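Local coordinates for beta-Lactamase/D-Alanine Carboxypeptidase (Pseudomonas syringae pv. tomato, PDB 5EVI), which probably hydrolyses beta-lactam antibiotics to substituted beta-amino acids, acting as a class C beta-lactamase, at residues D[75-80]-D[176-181]; D[172-177]-D[222-227]; D[268-271]-D[276-279]; D[282-287]-D[355-360]. All coordinates share one frame; numbering follows the deposited sequence. Where two conformers were deposited one is given.

Interaction 1 of 4, residues D[75-80]-D[176-181]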
loop_
_atom_site.group_PDB
_atom_site.type_symbol
_atom_site.label_atom_id
_atom_site.label_comp_id
_atom_site.label_asym_id
_atom_site.label_seq_id
_atom_site.Cartn_x
_atom_site.Cartn_y
_atom_site.Cartn_z
ATOM N N ALA D 75 -3.673 5.091 4.928
ATOM C CA ALA D 75 -2.771 6.044 5.557
ATOM C C ALA D 75 -2.976 7.460 5.017
ATOM O O ALA D 75 -3.012 8.411 5.777
ATOM C CB ALA D 75 -1.324 5.591 5.397
ATOM N N THR D 76 -3.153 7.592 3.709
ATOM C CA THR D 76 -3.491 8.882 3.123
ATOM C C THR D 76 -4.828 9.400 3.674
ATOM O O THR D 76 -4.937 10.580 4.019
ATOM C CB THR D 76 -3.473 8.825 1.598
ATOM O OG1 THR D 76 -2.279 8.139 1.167
ATOM C CG2 THR D 76 -3.523 10.243 1.026
ATOM N N LEU D 77 -5.808 8.512 3.852
ATOM C CA LEU D 77 -7.107 8.915 4.444
ATOM C C LEU D 77 -6.888 9.509 5.835
ATOM O O LEU D 77 -7.386 10.593 6.135
ATOM C CB LEU D 77 -8.067 7.726 4.535
ATOM C CG LEU D 77 -9.548 8.044 4.763
ATOM C CD1 LEU D 77 -10.198 8.466 3.449
ATOM C CD2 LEU D 77 -10.273 6.842 5.359
ATOM N N ALA D 78 -6.121 8.814 6.671
ATOM C CA ALA D 78 -5.817 9.315 8.026
ATOM C C ALA D 78 -5.039 10.650 8.026
ATOM O O ALA D 78 -5.362 11.566 8.803
ATOM C CB ALA D 78 -5.065 8.263 8.811
ATOM N N THR D 79 -4.036 10.783 7.151
ATOM C CA THR D 79 -3.281 12.047 7.080
ATOM C C THR D 79 -4.074 13.175 6.405
ATOM O O THR D 79 -3.763 14.348 6.605
ATOM C CB THR D 79 -1.923 11.908 6.361
ATOM O OG1 THR D 79 -2.132 11.551 4.994
ATOM C CG2 THR D 79 -1.029 10.880 7.069
ATOM N N TRP D 80 -5.079 12.825 5.601
ATOM C CA TRP D 80 -5.991 13.822 5.034
ATOM C C TRP D 80 -6.922 14.335 6.143
ATOM O O TRP D 80 -7.195 15.528 6.211
ATOM C CB TRP D 80 -6.777 13.232 3.864
ATOM C CG TRP D 80 -7.488 14.217 2.960
ATOM C CD1 TRP D 80 -7.074 15.468 2.607
ATOM C CD2 TRP D 80 -8.713 13.988 2.259
ATOM N NE1 TRP D 80 -7.978 16.041 1.740
ATOM C CE2 TRP D 80 -8.992 15.151 1.507
ATOM C CE3 TRP D 80 -9.606 12.911 2.195
ATOM C CZ2 TRP D 80 -10.138 15.271 0.712
ATOM C CZ3 TRP D 80 -10.733 13.024 1.407
ATOM C CH2 TRP D 80 -10.995 14.191 0.674
ATOM N N GLU D 176 -17.478 5.061 2.061
ATOM C CA GLU D 176 -17.808 6.417 1.568
ATOM C C GLU D 176 -16.622 7.385 1.693
ATOM O O GLU D 176 -16.412 8.215 0.815
ATOM C CB GLU D 176 -19.045 6.997 2.286
ATOM C CG GLU D 176 -19.340 8.460 1.941
ATOM C CD GLU D 176 -20.716 8.935 2.381
ATOM O OE1 GLU D 176 -21.724 8.454 1.811
ATOM O OE2 GLU D 176 -20.788 9.811 3.270
ATOM N N ALA D 177 -15.860 7.275 2.776
ATOM C CA ALA D 177 -14.635 8.073 2.949
ATOM C C ALA D 177 -13.629 7.824 1.814
ATOM O O ALA D 177 -13.001 8.760 1.336
ATOM C CB ALA D 177 -13.992 7.803 4.304
HETATM N N MSE D 178 -13.521 6.574 1.356
HETATM C CA MSE D 178 -12.589 6.235 0.270
HETATM C C MSE D 178 -13.200 6.520 -1.064
HETATM O O MSE D 178 -12.673 7.331 -1.823
HETATM C CB MSE D 178 -12.164 4.769 0.341
HETATM C CG MSE D 178 -11.476 4.465 1.655
HETATM SE SE MSE D 178 -9.565 4.967 1.624
HETATM C CE MSE D 178 -8.764 3.207 1.249
ATOM N N GLN D 179 -14.334 5.876 -1.346
ATOM C CA GLN D 179 -14.932 5.864 -2.686
ATOM C C GLN D 179 -15.511 7.207 -3.125
ATOM O O GLN D 179 -15.448 7.532 -4.302
ATOM C CB GLN D 179 -16.048 4.811 -2.770
ATOM C CG GLN D 179 -15.580 3.365 -2.689
ATOM C CD GLN D 179 -15.545 2.670 -4.044
ATOM O OE1 GLN D 179 -15.623 1.445 -4.118
ATOM N NE2 GLN D 179 -15.411 3.446 -5.118
ATOM N N GLN D 180 -16.094 7.958 -2.189
ATOM C CA GLN D 180 -16.769 9.221 -2.492
ATOM C C GLN D 180 -15.957 10.473 -2.167
ATOM O O GLN D 180 -16.304 11.555 -2.650
ATOM C CB GLN D 180 -18.103 9.301 -1.735
ATOM C CG GLN D 180 -19.071 8.173 -2.044
ATOM C CD GLN D 180 -19.305 8.027 -3.530
ATOM O OE1 GLN D 180 -19.102 6.954 -4.094
ATOM N NE2 GLN D 180 -19.690 9.129 -4.185
ATOM N N ARG D 181 -14.910 10.338 -1.349
ATOM C CA ARG D 181 -14.122 11.489 -0.905
ATOM C C ARG D 181 -12.659 11.436 -1.354
ATOM O O ARG D 181 -12.240 12.311 -2.084
ATOM C CB ARG D 181 -14.225 11.647 0.615
ATOM C CG ARG D 181 -15.511 12.296 1.092
ATOM C CD ARG D 181 -15.519 13.800 0.829
ATOM N NE ARG D 181 -16.457 14.483 1.716
ATOM C CZ ARG D 181 -17.790 14.474 1.598
ATOM N NH1 ARG D 181 -18.515 15.143 2.492
ATOM N NH2 ARG D 181 -18.410 13.803 0.616
#
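The six-membered end of the Trp-80 indole reaches helix 174-186 at Arg-181, whose CB lies at the ring edge, in the plane, 3.8 Å from CZ3. CH2 comes 3.6 Å from the Arg-181 carbonyl O, which stands obliquely to the indole. The other flat group, the Arg-181 guanidinium, is turned 81° to the indole plane and does not stack on it: the chain bends at chi2 and carries the charged end away from the contact. Arginine suits this exposed margin, with its CB lying against the aromatic edge while its head points outward. Trp-80 brings its bulk to helix 174-186 because CG lies opposite the backbone N (chi1 -165°).

One turn back, Leu-77 fills the centre. Its CD1 sits 3.5 Å from the carbonyl O of Ala-177 and 4.0 Å from SE of the selenomethionine Met-178, while both methyls touch the Ala-177 CB. The small alanine lets the branched leucine settle against the helix backbone, and Met-178, bent at chi2 and chi3, lays its selenium beside CD1.

This is plain apolar helix packing, in which the axes of the two short segments pass 11.0 Å apart at 86°. Helix 156-169 closes over Leu-77 through Ala-166, Trp-80 also rests on Ala-185, and Met-178 packs back on Phe-73 and Thr-74 of helix 70-83.

Interaction 2 of 4, residues D[172-177]-D[222-227]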
loop_
_atom_site.group_PDB
_atom_site.type_symbol
_atom_site.label_atom_id
_atom_site.label_comp_id
_atom_site.label_asym_id
_atom_site.label_seq_id
_atom_site.Cartn_x
_atom_site.Cartn_y
_atom_site.Cartn_z
HETATM N N MSE D 172 -18.519 9.350 8.714
HETATM C CA MSE D 172 -19.077 8.574 7.600
HETATM C C MSE D 172 -18.449 7.199 7.573
HETATM O O MSE D 172 -17.375 7.010 8.147
HETATM C CB MSE D 172 -18.823 9.278 6.265
HETATM C CG MSE D 172 -17.361 9.670 6.050
HETATM SE SE MSE D 172 -17.211 10.706 4.384
HETATM C CE MSE D 172 -17.776 12.456 5.105
ATOM N N PRO D 173 -19.100 6.218 6.908
ATOM C CA PRO D 173 -18.460 4.901 6.768
ATOM C C PRO D 173 -17.160 4.945 5.956
ATOM O O PRO D 173 -16.993 5.822 5.101
ATOM C CB PRO D 173 -19.521 4.065 6.036
ATOM C CG PRO D 173 -20.812 4.747 6.309
ATOM C CD PRO D 173 -20.482 6.207 6.390
ATOM N N PHE D 174 -16.260 4.002 6.231
ATOM C CA PHE D 174 -14.966 3.905 5.540
ATOM C C PHE D 174 -15.092 3.823 4.018
ATOM O O PHE D 174 -14.306 4.453 3.304
ATOM C CB PHE D 174 -14.161 2.702 6.056
ATOM C CG PHE D 174 -12.788 2.582 5.446
ATOM C CD1 PHE D 174 -11.741 3.375 5.899
ATOM C CD2 PHE D 174 -12.539 1.675 4.422
ATOM C CE1 PHE D 174 -10.473 3.267 5.343
ATOM C CE2 PHE D 174 -11.276 1.559 3.866
ATOM C CZ PHE D 174 -10.241 2.359 4.325
ATOM N N GLN D 175 -16.064 3.041 3.545
ATOM C CA GLN D 175 -16.358 2.901 2.111
ATOM C C GLN D 175 -16.599 4.258 1.457
ATOM O O GLN D 175 -15.998 4.557 0.425
ATOM C CB GLN D 175 -17.563 1.955 1.893
ATOM C CG GLN D 175 -18.208 1.977 0.501
ATOM C CD GLN D 175 -19.311 3.019 0.341
ATOM O OE1 GLN D 175 -19.280 3.838 -0.581
ATOM N NE2 GLN D 175 -20.287 2.994 1.237
ATOM N N GLU D 176 -17.478 5.061 2.061
ATOM C CA GLU D 176 -17.808 6.417 1.568
ATOM C C GLU D 176 -16.622 7.385 1.693
ATOM O O GLU D 176 -16.412 8.215 0.815
ATOM C CB GLU D 176 -19.045 6.997 2.286
ATOM C CG GLU D 176 -19.340 8.460 1.941
ATOM C CD GLU D 176 -20.716 8.935 2.381
ATOM O OE1 GLU D 176 -21.724 8.454 1.811
ATOM O OE2 GLU D 176 -20.788 9.811 3.270
ATOM N N ALA D 177 -15.860 7.275 2.776
ATOM C CA ALA D 177 -14.635 8.073 2.949
ATOM C C ALA D 177 -13.629 7.824 1.814
ATOM O O ALA D 177 -13.001 8.760 1.336
ATOM C CB ALA D 177 -13.992 7.803 4.304
ATOM N N ALA D 222 -11.179 -5.927 6.088
ATOM C CA ALA D 222 -10.766 -6.280 4.729
ATOM C C ALA D 222 -10.615 -5.038 3.862
ATOM O O ALA D 222 -9.623 -4.885 3.138
ATOM C CB ALA D 222 -11.777 -7.228 4.103
ATOM N N ALA D 223 -11.613 -4.161 3.940
ATOM C CA ALA D 223 -11.620 -2.909 3.185
ATOM C C ALA D 223 -10.465 -1.995 3.615
ATOM O O ALA D 223 -9.831 -1.355 2.779
ATOM C CB ALA D 223 -12.960 -2.194 3.327
ATOM N N GLU D 224 -10.156 -2.001 4.910
ATOM C CA GLU D 224 -9.181 -1.085 5.505
ATOM C C GLU D 224 -7.719 -1.557 5.326
ATOM O O GLU D 224 -6.814 -0.728 5.249
ATOM C CB GLU D 224 -9.492 -0.879 7.005
ATOM C CG GLU D 224 -10.843 -0.222 7.338
ATOM C CD GLU D 224 -12.074 -1.126 7.200
ATOM O OE1 GLU D 224 -11.929 -2.317 6.890
ATOM O OE2 GLU D 224 -13.217 -0.640 7.386
ATOM N N ALA D 225 -7.497 -2.882 5.254
ATOM C CA ALA D 225 -6.146 -3.463 5.194
ATOM C C ALA D 225 -5.690 -3.914 3.802
ATOM O O ALA D 225 -4.502 -3.841 3.502
ATOM C CB ALA D 225 -6.034 -4.625 6.175
ATOM N N TYR D 226 -6.613 -4.421 2.975
ATOM C CA TYR D 226 -6.249 -4.969 1.660
ATOM C C TYR D 226 -7.413 -4.924 0.666
ATOM O O TYR D 226 -7.604 -5.852 -0.125
ATOM C CB TYR D 226 -5.716 -6.410 1.829
ATOM C CG TYR D 226 -6.651 -7.339 2.609
ATOM C CD1 TYR D 226 -7.587 -8.134 1.949
ATOM C CD2 TYR D 226 -6.593 -7.421 4.009
ATOM C CE1 TYR D 226 -8.442 -8.974 2.639
ATOM C CE2 TYR D 226 -7.453 -8.272 4.720
ATOM C CZ TYR D 226 -8.384 -9.043 4.019
ATOM O OH TYR D 226 -9.257 -9.905 4.666
ATOM N N GLY D 227 -8.164 -3.827 0.687
ATOM C CA GLY D 227 -9.479 -3.766 0.060
ATOM C C GLY D 227 -9.632 -2.906 -1.182
ATOM O O GLY D 227 -10.762 -2.631 -1.599
#
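Phe-174 and Glu-224 join two helices in the helical part of the class C beta-lactamase fold, and their contact is a CH-pi interaction. Phe-174 is the first residue of helix 174-186, directly after the N-cap Pro-173. Its CB meets the carboxylate, 3.7 Å from Glu-224 OE2, and CG also lies beside that oxygen. With CG swung opposite the backbone N (chi1 -177°), the ring then extends toward helix 222-226. CD2 touches the methyl of Ala-223, 4.0 Å from its CB, and CE2 approaches the Ala-223 carbonyl O at 3.4 Å, an oblique approach to the ring. At the far end CZ reaches the helix itself, 3.8 Å from Glu-224 CA.

The two side chains therefore run in opposite senses: the tip of phenylalanine lies at the root of glutamate, and the carboxylate lies at the root of phenylalanine. A bend at chi2 folds the glutamate along the ring, leaving the carboxylate plane inclined 33° to it. Glutamate suits the place because its CG methylene can lie on the ring face, and Ala-223 is small enough to let the ring come up to the backbone.

Phe-174 also packs on Thr-74 of helix 70-83. Beside it, Glu-224 O accepts a hydrogen bond from Thr-74 OG1, and Ala-225 O receives a weak one from Lys-71 NZ. Lys-71 belongs to an SxxK-type sequence like those of this family's active sites, so helix 222-226 probably borders the catalytic centre. Glu-224 CG stands 3.7 Å from the Phe-174 ring centroid, only 4° off the normal.

Interaction 3 of 4, residues D[268-271]-D[276-279]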
loop_
_atom_site.group_PDB
_atom_site.type_symbol
_atom_site.label_atom_id
_atom_site.label_comp_id
_atom_site.label_asym_id
_atom_site.label_seq_id
_atom_site.Cartn_x
_atom_site.Cartn_y
_atom_site.Cartn_z
ATOM N N GLY D 268 17.632 -2.005 7.541
ATOM C CA GLY D 268 17.980 -1.043 6.490
ATOM C C GLY D 268 16.812 -0.219 5.925
ATOM O O GLY D 268 17.021 0.628 5.055
HETATM N N MSE D 269 15.597 -0.475 6.407
HETATM C CA MSE D 269 14.373 0.159 5.913
HETATM C C MSE D 269 13.940 1.241 6.864
HETATM O O MSE D 269 14.034 1.078 8.074
HETATM C CB MSE D 269 13.331 -0.960 5.805
HETATM C CG MSE D 269 11.886 -0.501 5.753
HETATM SE SE MSE D 269 10.926 -2.195 5.574
HETATM C CE MSE D 269 10.419 -2.300 7.468
ATOM N N THR D 270 13.471 2.364 6.320
ATOM C CA THR D 270 12.804 3.401 7.102
ATOM C C THR D 270 11.308 3.112 6.968
ATOM O O THR D 270 10.830 2.933 5.851
ATOM C CB THR D 270 13.164 4.815 6.576
ATOM O OG1 THR D 270 14.532 5.104 6.885
ATOM C CG2 THR D 270 12.280 5.899 7.204
ATOM N N GLN D 271 10.601 3.033 8.105
ATOM C CA GLN D 271 9.140 2.837 8.131
ATOM C C GLN D 271 8.412 4.181 8.097
ATOM O O GLN D 271 8.600 5.017 9.004
ATOM C CB GLN D 271 8.709 2.068 9.398
ATOM C CG GLN D 271 7.205 1.789 9.498
ATOM C CD GLN D 271 6.729 0.823 8.424
ATOM O OE1 GLN D 271 7.260 -0.277 8.309
ATOM N NE2 GLN D 271 5.758 1.237 7.619
ATOM N N GLU D 276 7.092 2.257 2.965
ATOM C CA GLU D 276 8.425 1.872 3.401
ATOM C C GLU D 276 9.420 2.486 2.438
ATOM O O GLU D 276 9.139 2.550 1.227
ATOM C CB GLU D 276 8.539 0.340 3.397
ATOM C CG GLU D 276 7.461 -0.294 4.268
ATOM C CD GLU D 276 7.548 -1.801 4.415
ATOM O OE1 GLU D 276 8.477 -2.449 3.869
ATOM O OE2 GLU D 276 6.644 -2.346 5.087
ATOM N N GLN D 277 10.569 2.950 2.949
ATOM C CA GLN D 277 11.561 3.613 2.077
ATOM C C GLN D 277 12.998 3.300 2.430
ATOM O O GLN D 277 13.304 2.820 3.525
ATOM C CB GLN D 277 11.364 5.142 2.069
ATOM C CG GLN D 277 11.820 5.846 3.343
ATOM C CD GLN D 277 11.536 7.342 3.389
ATOM O OE1 GLN D 277 12.402 8.150 3.806
ATOM N NE2 GLN D 277 10.333 7.720 3.036
ATOM N N TYR D 278 13.881 3.619 1.491
ATOM C CA TYR D 278 15.305 3.320 1.601
ATOM C C TYR D 278 16.086 4.552 1.147
ATOM O O TYR D 278 15.826 5.085 0.064
ATOM C CB TYR D 278 15.675 2.099 0.749
ATOM C CG TYR D 278 14.857 0.875 1.096
ATOM C CD1 TYR D 278 15.316 -0.048 2.022
ATOM C CD2 TYR D 278 13.594 0.654 0.518
ATOM C CE1 TYR D 278 14.568 -1.161 2.367
ATOM C CE2 TYR D 278 12.828 -0.450 0.868
ATOM C CZ TYR D 278 13.318 -1.360 1.793
ATOM O OH TYR D 278 12.578 -2.465 2.164
ATOM N N PRO D 279 17.037 5.010 1.975
ATOM C CA PRO D 279 17.786 6.193 1.610
ATOM C C PRO D 279 18.836 5.926 0.534
ATOM O O PRO D 279 19.415 4.846 0.468
ATOM C CB PRO D 279 18.452 6.609 2.925
ATOM C CG PRO D 279 18.646 5.323 3.651
ATOM C CD PRO D 279 17.419 4.515 3.315
HETATM O O HOH W 1 15.250 7.174 4.420
#
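Thr-270 and Gln-277 form the hydrogen-bonded pair of a beta hairpin, with Thr-270 N to Gln-277 O at 2.8 Å and Gln-277 N to Thr-270 O at 2.9 Å. Both bonds are nearly straight, at 165° and 168°, and Thr-270 CB and Gln-277 CG run side by side at 3.6 Å.

The packing is also tight where CB of the selenomethionine Met-269 lies 3.7 Å from Tyr-278 CE1. The extended Glu-276 crosses Gln-271 at a slant, its carboxylate 84° from the amide plane. Arg-152 NH2 gathers both, through a salt bridge with Glu-276 OE2 and a hydrogen bond with Gln-271 OE1, which pays for burying these polar ends. A sulfate bound about 6 Å from the Glu-276 side chain is consistent with the hairpin bordering the probable active site.

The looser side is wet: a water lies 3.3 Å from Thr-270 OG1 and donates to Gln-277 OE1 at 3.1 Å. At the exposed end Gly-268 O lies 3.5 Å from Tyr-278 CD1 but farther from Pro-279.

In the large antiparallel sheet this hairpin lies between strands 262-266 and 315-321, bonded through Gln-271 to one and through Glu-276 and Tyr-278 to the other, while Tyr-278 packs against helix 284-290.

Interaction 4 of 4, residues D[282-287]-D[355-360]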
loop_
_atom_site.group_PDB
_atom_site.type_symbol
_atom_site.label_atom_id
_atom_site.label_comp_id
_atom_site.label_asym_id
_atom_site.label_seq_id
_atom_site.Cartn_x
_atom_site.Cartn_y
_atom_site.Cartn_z
ATOM N N ILE D 282 20.886 3.691 -3.357
ATOM C CA ILE D 282 19.960 2.557 -3.342
ATOM C C ILE D 282 20.681 1.293 -3.815
ATOM O O ILE D 282 21.205 1.264 -4.932
ATOM C CB ILE D 282 18.743 2.840 -4.260
ATOM C CG1 ILE D 282 18.030 4.126 -3.822
ATOM C CG2 ILE D 282 17.756 1.667 -4.249
ATOM C CD1 ILE D 282 17.244 4.770 -4.929
ATOM N N HIS D 283 20.716 0.269 -2.960
ATOM C CA HIS D 283 21.324 -1.027 -3.271
ATOM C C HIS D 283 20.247 -2.105 -3.375
ATOM O O HIS D 283 19.434 -2.274 -2.454
ATOM C CB HIS D 283 22.343 -1.396 -2.188
ATOM C CG HIS D 283 23.628 -0.630 -2.285
ATOM N ND1 HIS D 283 23.996 0.341 -1.377
ATOM C CD2 HIS D 283 24.629 -0.692 -3.194
ATOM C CE1 HIS D 283 25.167 0.845 -1.726
ATOM N NE2 HIS D 283 25.576 0.230 -2.820
ATOM N N LEU D 284 20.229 -2.820 -4.498
ATOM C CA LEU D 284 19.234 -3.883 -4.725
ATOM C C LEU D 284 19.198 -4.956 -3.626
ATOM O O LEU D 284 18.112 -5.397 -3.250
ATOM C CB LEU D 284 19.442 -4.537 -6.093
ATOM C CG LEU D 284 18.443 -5.633 -6.514
ATOM C CD1 LEU D 284 17.031 -5.090 -6.650
ATOM C CD2 LEU D 284 18.885 -6.333 -7.798
ATOM N N ASP D 285 20.359 -5.375 -3.107
ATOM C CA ASP D 285 20.365 -6.402 -2.020
ATOM C C ASP D 285 19.553 -5.920 -0.841
ATOM O O ASP D 285 18.822 -6.704 -0.247
ATOM C CB ASP D 285 21.745 -6.787 -1.447
ATOM C CG ASP D 285 22.876 -6.242 -2.221
ATOM O OD1 ASP D 285 23.473 -7.026 -2.980
ATOM O OD2 ASP D 285 23.147 -5.026 -2.078
ATOM N N VAL D 286 19.713 -4.632 -0.509
ATOM C CA VAL D 286 19.032 -4.019 0.630
ATOM C C VAL D 286 17.516 -3.971 0.385
ATOM O O VAL D 286 16.747 -4.238 1.295
ATOM C CB VAL D 286 19.557 -2.582 0.930
ATOM C CG1 VAL D 286 18.786 -1.959 2.080
ATOM C CG2 VAL D 286 21.060 -2.578 1.228
ATOM N N LEU D 287 17.098 -3.617 -0.840
ATOM C CA LEU D 287 15.666 -3.582 -1.186
ATOM C C LEU D 287 15.076 -4.986 -1.069
ATOM O O LEU D 287 13.963 -5.173 -0.562
ATOM C CB LEU D 287 15.443 -3.071 -2.612
ATOM C CG LEU D 287 15.908 -1.676 -3.012
ATOM C CD1 LEU D 287 15.453 -1.407 -4.437
ATOM C CD2 LEU D 287 15.377 -0.604 -2.070
ATOM N N LEU D 355 12.614 -6.991 -10.924
ATOM C CA LEU D 355 11.972 -6.499 -12.139
ATOM C C LEU D 355 11.868 -4.972 -12.181
ATOM O O LEU D 355 12.299 -4.355 -13.156
ATOM C CB LEU D 355 10.583 -7.142 -12.328
ATOM C CG LEU D 355 9.807 -6.613 -13.539
ATOM C CD1 LEU D 355 10.629 -6.845 -14.804
ATOM C CD2 LEU D 355 8.425 -7.236 -13.650
ATOM N N ALA D 356 11.263 -4.369 -11.159
ATOM C CA ALA D 356 11.079 -2.917 -11.133
ATOM C C ALA D 356 12.442 -2.205 -11.080
ATOM O O ALA D 356 12.646 -1.244 -11.807
ATOM C CB ALA D 356 10.164 -2.495 -9.987
ATOM N N TYR D 357 13.386 -2.718 -10.281
ATOM C CA TYR D 357 14.748 -2.147 -10.254
ATOM C C TYR D 357 15.390 -2.141 -11.666
ATOM O O TYR D 357 15.938 -1.115 -12.099
ATOM C CB TYR D 357 15.656 -2.862 -9.256
ATOM C CG TYR D 357 16.976 -2.145 -9.009
ATOM C CD1 TYR D 357 17.148 -1.339 -7.882
ATOM C CD2 TYR D 357 18.052 -2.260 -9.904
ATOM C CE1 TYR D 357 18.341 -0.688 -7.644
ATOM C CE2 TYR D 357 19.251 -1.600 -9.673
ATOM C CZ TYR D 357 19.389 -0.820 -8.548
ATOM O OH TYR D 357 20.581 -0.171 -8.326
ATOM N N ARG D 358 15.275 -3.248 -12.396
ATOM C CA ARG D 358 15.901 -3.350 -13.726
ATOM C C ARG D 358 15.226 -2.424 -14.732
ATOM O O ARG D 358 15.901 -1.685 -15.481
ATOM C CB ARG D 358 15.893 -4.798 -14.240
ATOM C CG ARG D 358 16.990 -5.660 -13.632
ATOM C CD ARG D 358 16.533 -7.061 -13.263
ATOM N NE ARG D 358 16.510 -7.999 -14.379
ATOM C CZ ARG D 358 17.297 -9.077 -14.531
ATOM N NH1 ARG D 358 17.132 -9.836 -15.610
ATOM N NH2 ARG D 358 18.253 -9.410 -13.650
ATOM N N ILE D 359 13.899 -2.466 -14.756
ATOM C CA ILE D 359 13.119 -1.588 -15.635
ATOM C C ILE D 359 13.418 -0.103 -15.391
ATOM O O ILE D 359 13.625 0.649 -16.359
ATOM C CB ILE D 359 11.601 -1.849 -15.518
ATOM C CG1 ILE D 359 11.248 -3.214 -16.123
ATOM C CG2 ILE D 359 10.821 -0.727 -16.181
ATOM C CD1 ILE D 359 9.808 -3.643 -15.879
ATOM N N LEU D 360 13.432 0.311 -14.127
ATOM C CA LEU D 360 13.703 1.718 -13.788
ATOM C C LEU D 360 15.160 2.080 -14.070
ATOM O O LEU D 360 15.443 3.203 -14.500
ATOM C CB LEU D 360 13.272 2.067 -12.342
ATOM C CG LEU D 360 11.756 2.255 -12.071
ATOM C CD1 LEU D 360 11.533 2.963 -10.735
ATOM C CD2 LEU D 360 11.065 3.030 -13.186
HETATM O O HOH W 2 21.991 -2.458 -6.644
#
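Leu-284 and Tyr-357 make the principal contact between the start of helix 284-290 and helix 349-363. Three kinds of interaction meet on this tyrosine.

The first is CH-pi. Leu-284 CB lies over one face of the ring, 4.3 Å from its centroid and only 8° off the normal. Tyr-357 presents that face because its CG is turned opposite the backbone N (chi1 -169°), which carries the ring toward the 282-287 segment.

The second is aliphatic packing. Leu-284 CD1 continues down the ring to its root, 3.7 Å from Tyr-357 CB. Two more branched side chains stand at the ring edge, near its plane: Leu-287 CD1 lies 3.8 Å from CD1 of Tyr-357, and Ile-282 CG2 approaches CE1 at 4.2 Å. The ring is thus bordered on a face and along one edge, a shape that leucine and isoleucine methyls fit well. Trp-315 of strand 315-321 touches both Ile-282 and Leu-287, tying this edge to the sheet.

The third is polar and indirect. A water accepts the N-H of Leu-284 at 2.8 Å and lies 3.2 Å from Tyr-357 OH. This N-H belongs to the first turn of its helix, where amides have no carbonyl of a preceding turn to bond, so the water supplies a partner.

Tyrosine accordingly does two jobs here: its ring packs against aliphatic groups, while its hydroxyl meets water at a partly exposed margin. The union is chiefly apolar, with solvent bridging its polar rim.

The four contacts form two touching pairs. Interactions 1 and 2 share helix 174-186 and meet where Leu-77 CD2 packs 3.6 Å from Phe-174 CE1; both set side chains between helices. Interactions 3 and 4 follow one another along the chain and join at Tyr-278 CD2 and Leu-287 CD2, 3.4 Å apart. Interactions 1 and 3 are buried, the latter with exposed ends, and 2 and 4 only partly so. Interaction 3 alone pairs backbones through direct hydrogen bonds, as befits neighbouring strands of one sheet, whereas interaction 4 packs helices that border the sheet. Centres of interactions 1 and 4 lie about 30 Å apart, on opposite sides of the chain's centre.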